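Local coordinates for protein xyloglucan-specific endo-beta-1,4-glucanase GH12 (PDB 4NPR) that probably hydrolyses internal beta-1,4-glucosidic linkages of xyloglucan, retaining the beta configuration of the glycosyl residues, at residues I159-Y172 with Y182-D196. Numbering follows the deposited sequence.
Sequences IATPTVAGIKFNLY and YSFVAQSTTNSFSGD
Phe184 turns its ring edge toward the face of Phe169, a T-shaped pair with centroids 5.7 Å apart and planes at 86°. Phe184 CB also lies over that face, 4.0 Å from the centroid of the Phe169 ring. With Leu171 CG trans to the main-chain nitrogen (chi1 178°) and the next torsion turning the branch, CD1 comes to rest over the middle of the Phe184 ring, 3.8 Å from the centroid, in a CH-pi contact. Pro162 CG and Val164 CG2 meet the same ring near CE2, and Phe200 of helix 198-207 contacts both phenylalanines, so this tightly packed, buried part lies between the sheet and the helix. Farther along, Ala186 CB touches both Phe169 CE1 and Ile167 CG2, while Ile167 reaches with CD1 to Phe193 CD1 at 3.8 Å, linking the strand to 192-196.

The other face is more polar and more open. There Tyr172 sets its ring against Val185, CE2 to CG2 3.6 Å. At the exposed end Gln187 NE2 donates to Asn170 OD1 at 2.9 Å; the acceptor lies in the plane of the Gln187 amide, yet the donor sits above the Asn170 carbonyl plane, the two amides being turned 68° apart. Gln187 OE1 lies alongside the aliphatic chain of Lys168, 3.4 Å from CG. Backbone bonds join the two strands: Asn170 with Val185 and Tyr172 with Ser183 are bonded in both directions, and Gln187 N continues the ladder past the strand end with a nearly straight bond to Lys168 O (3.1 Å).

Strands 167-176 and 179-186 thus form an antiparallel hairpin, extended by 163-164 through a type I' turn, at one margin of a sheet in the beta-jelly roll of glycoside hydrolase family 12.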
ATOM      1  N   ILE A 159      -5.128 -18.383   3.593  1.00 16.22           N
ATOM      2  CA  ILE A 159      -4.403 -19.628   3.207  1.00 16.04           C
ATOM      3  C   ILE A 159      -3.298 -19.973   4.201  1.00 16.23           C
ATOM      4  O   ILE A 159      -2.816 -21.083   4.223  1.00 18.04           O
ATOM      5  CB  ILE A 159      -3.823 -19.587   1.776  1.00 16.13           C
ATOM      6  CG1 ILE A 159      -2.928 -18.357   1.553  1.00 16.64           C
ATOM      7  CG2 ILE A 159      -4.955 -19.542   0.766  1.00 16.13           C
ATOM      8  CD1 ILE A 159      -2.218 -18.332   0.207  1.00 16.32           C
ATOM      9  N   ALA A 160      -2.915 -19.040   5.061  1.00 15.87           N
ATOM     10  CA  ALA A 160      -1.824 -19.281   5.994  1.00 14.40           C
ATOM     11  C   ALA A 160      -1.738 -18.122   6.969  1.00 13.89           C
ATOM     12  O   ALA A 160      -2.257 -17.058   6.722  1.00 12.97           O
ATOM     13  CB  ALA A 160      -0.512 -19.434   5.235  1.00 13.79           C
ATOM     14  N   THR A 161      -1.025 -18.335   8.057  1.00 14.19           N
ATOM     15  CA  THR A 161      -0.867 -17.329   9.084  1.00 14.69           C
ATOM     16  C   THR A 161       0.606 -17.161   9.465  1.00 15.18           C
ATOM     17  O   THR A 161       0.965 -17.256  10.621  1.00 17.23           O
ATOM     18  CB  THR A 161      -1.727 -17.715  10.313  1.00 14.64           C
ATOM     19  OG1 THR A 161      -1.362 -19.029  10.770  1.00 14.22           O
ATOM     20  CG2 THR A 161      -3.265 -17.704   9.952  1.00 14.16           C
ATOM     21  N   PRO A 162       1.466 -16.854   8.486  1.00 15.67           N
ATOM     22  CA  PRO A 162       2.906 -16.731   8.751  1.00 14.80           C
ATOM     23  C   PRO A 162       3.320 -15.483   9.526  1.00 14.87           C
ATOM     24  O   PRO A 162       2.617 -14.492   9.539  1.00 13.92           O
ATOM     25  CB  PRO A 162       3.478 -16.631   7.355  1.00 14.37           C
ATOM     26  CG  PRO A 162       2.439 -15.791   6.639  1.00 14.49           C
ATOM     27  CD  PRO A 162       1.123 -16.311   7.148  1.00 14.94           C
ATOM     28  N   THR A 163       4.485 -15.563  10.158  1.00 16.13           N
ATOM     29  CA  THR A 163       5.099 -14.447  10.860  1.00 16.35           C
ATOM     30  C   THR A 163       6.248 -13.979   9.941  1.00 16.20           C
ATOM     31  O   THR A 163       7.100 -14.748   9.584  1.00 18.56           O
ATOM     32  CB  THR A 163       5.617 -14.917  12.256  1.00 16.79           C
ATOM     33  OG1 THR A 163       4.510 -15.164  13.139  1.00 16.42           O
ATOM     34  CG2 THR A 163       6.539 -13.890  12.889  1.00 16.52           C
ATOM     35  N   VAL A 164       6.245 -12.732   9.538  1.00 16.29           N
ATOM     36  CA  VAL A 164       7.214 -12.196   8.613  1.00 16.63           C
ATOM     37  C   VAL A 164       7.567 -10.818   9.131  1.00 17.69           C
ATOM     38  O   VAL A 164       6.673 -10.051   9.571  1.00 19.66           O
ATOM     39  CB  VAL A 164       6.600 -11.976   7.216  1.00 17.55           C
ATOM     40  CG1 VAL A 164       7.659 -11.474   6.239  1.00 17.50           C
ATOM     41  CG2 VAL A 164       5.891 -13.236   6.725  1.00 17.45           C
ATOM     42  N   ALA A 165       8.859 -10.517   9.082  1.00 17.10           N
ATOM     43  CA  ALA A 165       9.438  -9.266   9.583  1.00 17.10           C
ATOM     44  C   ALA A 165       8.952  -8.913  10.995  1.00 16.99           C
ATOM     45  O   ALA A 165       8.680  -7.750  11.307  1.00 16.86           O
ATOM     46  CB  ALA A 165       9.208  -8.130   8.575  1.00 17.75           C
ATOM     47  N   GLY A 166       8.860  -9.962  11.825  1.00 17.01           N
ATOM     48  CA  GLY A 166       8.505  -9.881  13.250  1.00 16.52           C
ATOM     49  C   GLY A 166       7.019  -9.758  13.588  1.00 17.13           C
ATOM     50  O   GLY A 166       6.689  -9.631  14.741  1.00 17.09           O
ATOM     51  N   ILE A 167       6.135  -9.783  12.584  1.00 17.63           N
ATOM     52  CA  ILE A 167       4.697  -9.521  12.764  1.00 16.87           C
ATOM     53  C   ILE A 167       3.931 -10.732  12.272  1.00 15.70           C
ATOM     54  O   ILE A 167       4.249 -11.266  11.222  1.00 14.04           O
ATOM     55  CB  ILE A 167       4.239  -8.331  11.859  1.00 17.89           C
ATOM     56  CG1 ILE A 167       4.887  -7.017  12.287  1.00 17.41           C
ATOM     57  CG2 ILE A 167       2.717  -8.186  11.832  1.00 18.47           C
ATOM     58  CD1 ILE A 167       4.651  -5.901  11.298  1.00 16.91           C
ATOM     59  N   LYS A 168       2.908 -11.135  13.019  1.00 16.24           N
ATOM     60  CA  LYS A 168       2.017 -12.231  12.620  1.00 16.70           C
ATOM     61  C   LYS A 168       0.948 -11.721  11.653  1.00 15.15           C
ATOM     62  O   LYS A 168       0.289 -10.723  11.897  1.00 14.93           O
ATOM     63  CB  LYS A 168       1.369 -12.862  13.822  1.00 19.03           C
ATOM     64  CG  LYS A 168       1.007 -14.357  13.662  1.00 23.08           C
ATOM     65  CD  LYS A 168       1.315 -15.129  14.972  1.00 25.22           C
ATOM     66  CE  LYS A 168       0.352 -16.304  15.243  1.00 28.04           C
ATOM     67  NZ  LYS A 168       0.210 -17.237  14.086  1.00 27.85           N
ATOM     68  N   PHE A 169       0.830 -12.414  10.535  1.00 13.70           N
ATOM     69  CA  PHE A 169      -0.047 -12.046   9.442  1.00 12.67           C
ATOM     70  C   PHE A 169      -1.090 -13.121   9.186  1.00 12.21           C
ATOM     71  O   PHE A 169      -0.799 -14.304   9.309  1.00 12.20           O
ATOM     72  CB  PHE A 169       0.806 -11.868   8.188  1.00 12.30           C
ATOM     73  CG  PHE A 169       1.565 -10.573   8.162  1.00 11.81           C
ATOM     74  CD1 PHE A 169       0.915  -9.382   7.894  1.00 11.95           C
ATOM     75  CD2 PHE A 169       2.892 -10.540   8.418  1.00 11.72           C
ATOM     76  CE1 PHE A 169       1.595  -8.183   7.894  1.00 11.85           C
ATOM     77  CE2 PHE A 169       3.570  -9.355   8.416  1.00 11.85           C
ATOM     78  CZ  PHE A 169       2.930  -8.176   8.141  1.00 11.54           C
ATOM     79  N   ASN A 170      -2.303 -12.706   8.841  1.00 12.22           N
ATOM     80  CA  ASN A 170      -3.192 -13.551   8.075  1.00 12.04           C
ATOM     81  C   ASN A 170      -2.858 -13.333   6.589  1.00 12.25           C
ATOM     82  O   ASN A 170      -2.844 -12.204   6.125  1.00 13.19           O
ATOM     83  CB  ASN A 170      -4.625 -13.166   8.276  1.00 11.73           C
ATOM     84  CG  ASN A 170      -5.146 -13.511   9.645  1.00 11.90           C
ATOM     85  OD1 ASN A 170      -4.736 -14.457  10.288  1.00 11.71           O
ATOM     86  ND2 ASN A 170      -6.085 -12.714  10.093  1.00 12.43           N
ATOM     87  N   LEU A 171      -2.657 -14.405   5.836  1.00 12.06           N
ATOM     88  CA  LEU A 171      -2.326 -14.300   4.417  1.00 11.96           C
ATOM     89  C   LEU A 171      -3.499 -14.699   3.526  1.00 11.11           C
ATOM     90  O   LEU A 171      -4.031 -15.771   3.668  1.00 10.28           O
ATOM     91  CB  LEU A 171      -1.115 -15.176   4.073  1.00 12.66           C
ATOM     92  CG  LEU A 171      -0.747 -15.157   2.564  1.00 13.28           C
ATOM     93  CD1 LEU A 171      -0.502 -13.725   2.110  1.00 13.60           C
ATOM     94  CD2 LEU A 171       0.468 -16.022   2.220  1.00 13.33           C
ATOM     95  N   TYR A 172      -3.800 -13.849   2.547  1.00 10.87           N
ATOM     96  CA  TYR A 172      -4.866 -14.035   1.607  1.00 10.79           C
ATOM     97  C   TYR A 172      -4.359 -14.088   0.183  1.00 10.90           C
ATOM     98  O   TYR A 172      -3.380 -13.436  -0.163  1.00 10.74           O
ATOM     99  CB  TYR A 172      -5.832 -12.866   1.741  1.00 11.16           C
ATOM    100  CG  TYR A 172      -6.397 -12.802   3.112  1.00 11.33           C
ATOM    101  CD1 TYR A 172      -7.516 -13.542   3.438  1.00 11.35           C
ATOM    102  CD2 TYR A 172      -5.778 -12.073   4.086  1.00 11.52           C
ATOM    103  CE1 TYR A 172      -8.034 -13.544   4.711  1.00 12.10           C
ATOM    104  CE2 TYR A 172      -6.261 -12.062   5.372  1.00 12.26           C
ATOM    105  CZ  TYR A 172      -7.404 -12.789   5.701  1.00 12.76           C
ATOM    106  OH  TYR A 172      -7.892 -12.786   7.036  1.00 13.24           O
ATOM    107  N   TYR A 182      -1.528 -11.455  -3.462  1.00 14.25           N
ATOM    108  CA  TYR A 182      -1.249 -11.915  -2.111  1.00 14.15           C
ATOM    109  C   TYR A 182      -1.343 -10.740  -1.165  1.00 13.59           C
ATOM    110  O   TYR A 182      -0.711  -9.729  -1.404  1.00 12.61           O
ATOM    111  CB  TYR A 182       0.146 -12.444  -2.015  1.00 16.25           C
ATOM    112  CG  TYR A 182       0.358 -13.802  -2.673  1.00 18.41           C
ATOM    113  CD1 TYR A 182      -0.110 -14.982  -2.064  1.00 19.86           C
ATOM    114  CD2 TYR A 182       1.044 -13.911  -3.866  1.00 20.01           C
ATOM    115  CE1 TYR A 182       0.046 -16.216  -2.672  1.00 20.38           C
ATOM    116  CE2 TYR A 182       1.245 -15.153  -4.460  1.00 21.72           C
ATOM    117  CZ  TYR A 182       0.729 -16.289  -3.868  1.00 20.86           C
ATOM    118  OH  TYR A 182       0.921 -17.485  -4.481  1.00 21.22           O
ATOM    119  N   SER A 183      -2.127 -10.889  -0.083  1.00 12.91           N
ATOM    120  CA  SER A 183      -2.295  -9.848   0.925  1.00 11.74           C
ATOM    121  C   SER A 183      -1.955 -10.338   2.324  1.00 11.20           C
ATOM    122  O   SER A 183      -2.576 -11.265   2.821  1.00 10.24           O
ATOM    123  CB  SER A 183      -3.722  -9.313   0.922  1.00 11.45           C
ATOM    124  OG  SER A 183      -3.963  -8.556  -0.235  1.00 11.02           O
ATOM    125  N   PHE A 184      -0.957  -9.686   2.935  1.00 10.73           N
ATOM    126  CA  PHE A 184      -0.532  -9.994   4.279  1.00 10.74           C
ATOM    127  C   PHE A 184      -1.257  -8.990   5.143  1.00 11.16           C
ATOM    128  O   PHE A 184      -1.068  -7.795   5.002  1.00 11.58           O
ATOM    129  CB  PHE A 184       0.978  -9.815   4.436  1.00 10.35           C
ATOM    130  CG  PHE A 184       1.791 -10.805   3.655  1.00  9.87           C
ATOM    131  CD1 PHE A 184       1.980 -10.648   2.303  1.00  9.70           C
ATOM    132  CD2 PHE A 184       2.392 -11.881   4.286  1.00  9.70           C
ATOM    133  CE1 PHE A 184       2.724 -11.560   1.592  1.00  9.64           C
ATOM    134  CE2 PHE A 184       3.142 -12.794   3.585  1.00  9.23           C
ATOM    135  CZ  PHE A 184       3.303 -12.630   2.237  1.00  9.60           C
ATOM    136  N   VAL A 185      -2.112  -9.469   6.019  1.00 11.37           N
ATOM    137  CA  VAL A 185      -2.905  -8.591   6.837  1.00 11.80           C
ATOM    138  C   VAL A 185      -2.520  -8.810   8.287  1.00 12.68           C
ATOM    139  O   VAL A 185      -2.735  -9.919   8.847  1.00 12.31           O
ATOM    140  CB  VAL A 185      -4.397  -8.889   6.670  1.00 11.87           C
ATOM    141  CG1 VAL A 185      -5.201  -7.974   7.601  1.00 12.07           C
ATOM    142  CG2 VAL A 185      -4.829  -8.726   5.202  1.00 11.44           C
ATOM    143  N   ALA A 186      -1.926  -7.781   8.891  1.00 13.11           N
ATOM    144  CA  ALA A 186      -1.411  -7.934  10.242  1.00 14.15           C
ATOM    145  C   ALA A 186      -2.553  -8.194  11.220  1.00 14.64           C
ATOM    146  O   ALA A 186      -3.614  -7.574  11.120  1.00 16.25           O
ATOM    147  CB  ALA A 186      -0.622  -6.719  10.653  1.00 14.23           C
ATOM    148  N   GLN A 187      -2.355  -9.145  12.120  1.00 14.28           N
ATOM    149  CA  GLN A 187      -3.360  -9.496  13.133  1.00 14.83           C
ATOM    150  C   GLN A 187      -3.638  -8.383  14.174  1.00 15.11           C
ATOM    151  O   GLN A 187      -4.741  -8.311  14.696  1.00 14.73           O
ATOM    152  CB  GLN A 187      -2.946 -10.798  13.842  1.00 14.72           C
ATOM    153  CG  GLN A 187      -2.920 -11.954  12.873  1.00 15.61           C
ATOM    154  CD  GLN A 187      -2.757 -13.335  13.499  1.00 16.33           C
ATOM    155  OE1 GLN A 187      -2.189 -13.531  14.587  1.00 16.84           O
ATOM    156  NE2 GLN A 187      -3.229 -14.319  12.763  1.00 17.28           N
ATOM    157  N   SER A 188      -2.632  -7.565  14.497  1.00 15.48           N
ATOM    158  CA  SER A 188      -2.821  -6.349  15.286  1.00 16.24           C
ATOM    159  C   SER A 188      -2.561  -5.154  14.425  1.00 15.90           C
ATOM    160  O   SER A 188      -1.625  -5.138  13.645  1.00 16.05           O
ATOM    161  CB  SER A 188      -1.862  -6.272  16.475  1.00 17.52           C
ATOM    162  OG  SER A 188      -2.011  -7.406  17.320  1.00 20.31           O
ATOM    163  N   THR A 189      -3.377  -4.130  14.581  1.00 15.81           N
ATOM    164  CA  THR A 189      -3.089  -2.847  13.991  1.00 15.79           C
ATOM    165  C   THR A 189      -1.739  -2.353  14.463  1.00 16.66           C
ATOM    166  O   THR A 189      -1.499  -2.305  15.653  1.00 17.18           O
ATOM    167  CB  THR A 189      -4.112  -1.849  14.451  1.00 15.74           C
ATOM    168  OG1 THR A 189      -5.385  -2.319  13.986  1.00 15.84           O
ATOM    169  CG2 THR A 189      -3.751  -0.428  13.951  1.00 15.67           C
ATOM    170  N   THR A 190      -0.926  -1.887  13.514  1.00 17.00           N
ATOM    171  CA  THR A 190       0.476  -1.616  13.706  1.00 15.89           C
ATOM    172  C   THR A 190       0.861  -0.291  13.057  1.00 15.44           C
ATOM    173  O   THR A 190       1.189  -0.229  11.867  1.00 15.16           O
ATOM    174  CB  THR A 190       1.269  -2.739  13.061  1.00 16.68           C
ATOM    175  OG1 THR A 190       0.857  -3.997  13.655  1.00 18.39           O
ATOM    176  CG2 THR A 190       2.748  -2.523  13.255  1.00 16.46           C
ATOM    177  N   ASN A 191       0.818   0.791  13.844  1.00 14.12           N
ATOM    178  CA  ASN A 191       1.105   2.095  13.314  1.00 13.24           C
ATOM    179  C   ASN A 191       2.566   2.468  13.260  1.00 12.18           C
ATOM    180  O   ASN A 191       2.888   3.461  12.683  1.00 11.69           O
ATOM    181  CB  ASN A 191       0.299   3.160  14.037  1.00 13.89           C
ATOM    182  CG  ASN A 191       0.984   3.662  15.283  1.00 13.64           C
ATOM    183  OD1 ASN A 191       2.186   3.493  15.482  1.00 14.03           O
ATOM    184  ND2 ASN A 191       0.236   4.318  16.097  1.00 13.33           N
ATOM    185  N   SER A 192       3.448   1.671  13.838  1.00 11.98           N
ATOM    186  CA  SER A 192       4.911   1.921  13.748  1.00 11.89           C
ATOM    187  C   SER A 192       5.576   0.671  13.242  1.00 11.93           C
ATOM    188  O   SER A 192       5.272  -0.407  13.758  1.00 11.95           O
ATOM    189  CB  SER A 192       5.509   2.230  15.132  1.00 11.56           C
ATOM    190  OG  SER A 192       5.003   3.460  15.607  1.00 11.94           O
ATOM    191  N   PHE A 193       6.478   0.808  12.268  1.00 11.75           N
ATOM    192  CA  PHE A 193       7.138  -0.333  11.630  1.00 11.87           C
ATOM    193  C   PHE A 193       8.491   0.026  11.047  1.00 11.19           C
ATOM    194  O   PHE A 193       8.631   1.037  10.408  1.00 10.96           O
ATOM    195  CB  PHE A 193       6.272  -0.880  10.470  1.00 12.51           C
ATOM    196  CG  PHE A 193       6.948  -1.980   9.641  1.00 12.48           C
ATOM    197  CD1 PHE A 193       7.075  -3.270  10.139  1.00 12.78           C
ATOM    198  CD2 PHE A 193       7.436  -1.717   8.373  1.00 12.58           C
ATOM    199  CE1 PHE A 193       7.704  -4.269   9.399  1.00 13.26           C
ATOM    200  CE2 PHE A 193       8.065  -2.693   7.630  1.00 12.69           C
ATOM    201  CZ  PHE A 193       8.204  -3.974   8.136  1.00 13.05           C
ATOM    202  N   SER A 194       9.463  -0.854  11.236  1.00 11.22           N
ATOM    203  CA  SER A 194      10.768  -0.766  10.574  1.00 11.40           C
ATOM    204  C   SER A 194      11.265  -2.179  10.219  1.00 11.54           C
ATOM    205  O   SER A 194      11.382  -3.055  11.076  1.00 11.25           O
ATOM    206  CB  SER A 194      11.789  -0.017  11.450  1.00 11.31           C
ATOM    207  OG  SER A 194      13.020   0.186  10.775  1.00 11.66           O
ATOM    208  N   GLY A 195      11.512  -2.417   8.933  1.00 12.43           N
ATOM    209  CA  GLY A 195      11.929  -3.754   8.502  1.00 12.82           C
ATOM    210  C   GLY A 195      12.332  -3.933   7.062  1.00 13.18           C
ATOM    211  O   GLY A 195      12.149  -3.057   6.234  1.00 12.34           O
ATOM    212  N   ASP A 196      12.891  -5.105   6.789  1.00 14.71           N
ATOM    213  CA  ASP A 196      13.294  -5.465   5.443  1.00 16.85           C
ATOM    214  C   ASP A 196      12.091  -6.038   4.674  1.00 17.52           C
ATOM    215  O   ASP A 196      11.651  -7.153   4.946  1.00 18.61           O
ATOM    216  CB  ASP A 196      14.489  -6.447   5.451  1.00 17.24           C
ATOM    217  CG  ASP A 196      15.066  -6.649   4.063  1.00 18.49           C
ATOM    218  OD1 ASP A 196      14.452  -6.109   3.137  1.00 20.17           O
ATOM    219  OD2 ASP A 196      16.119  -7.298   3.854  1.00 19.76           O
TER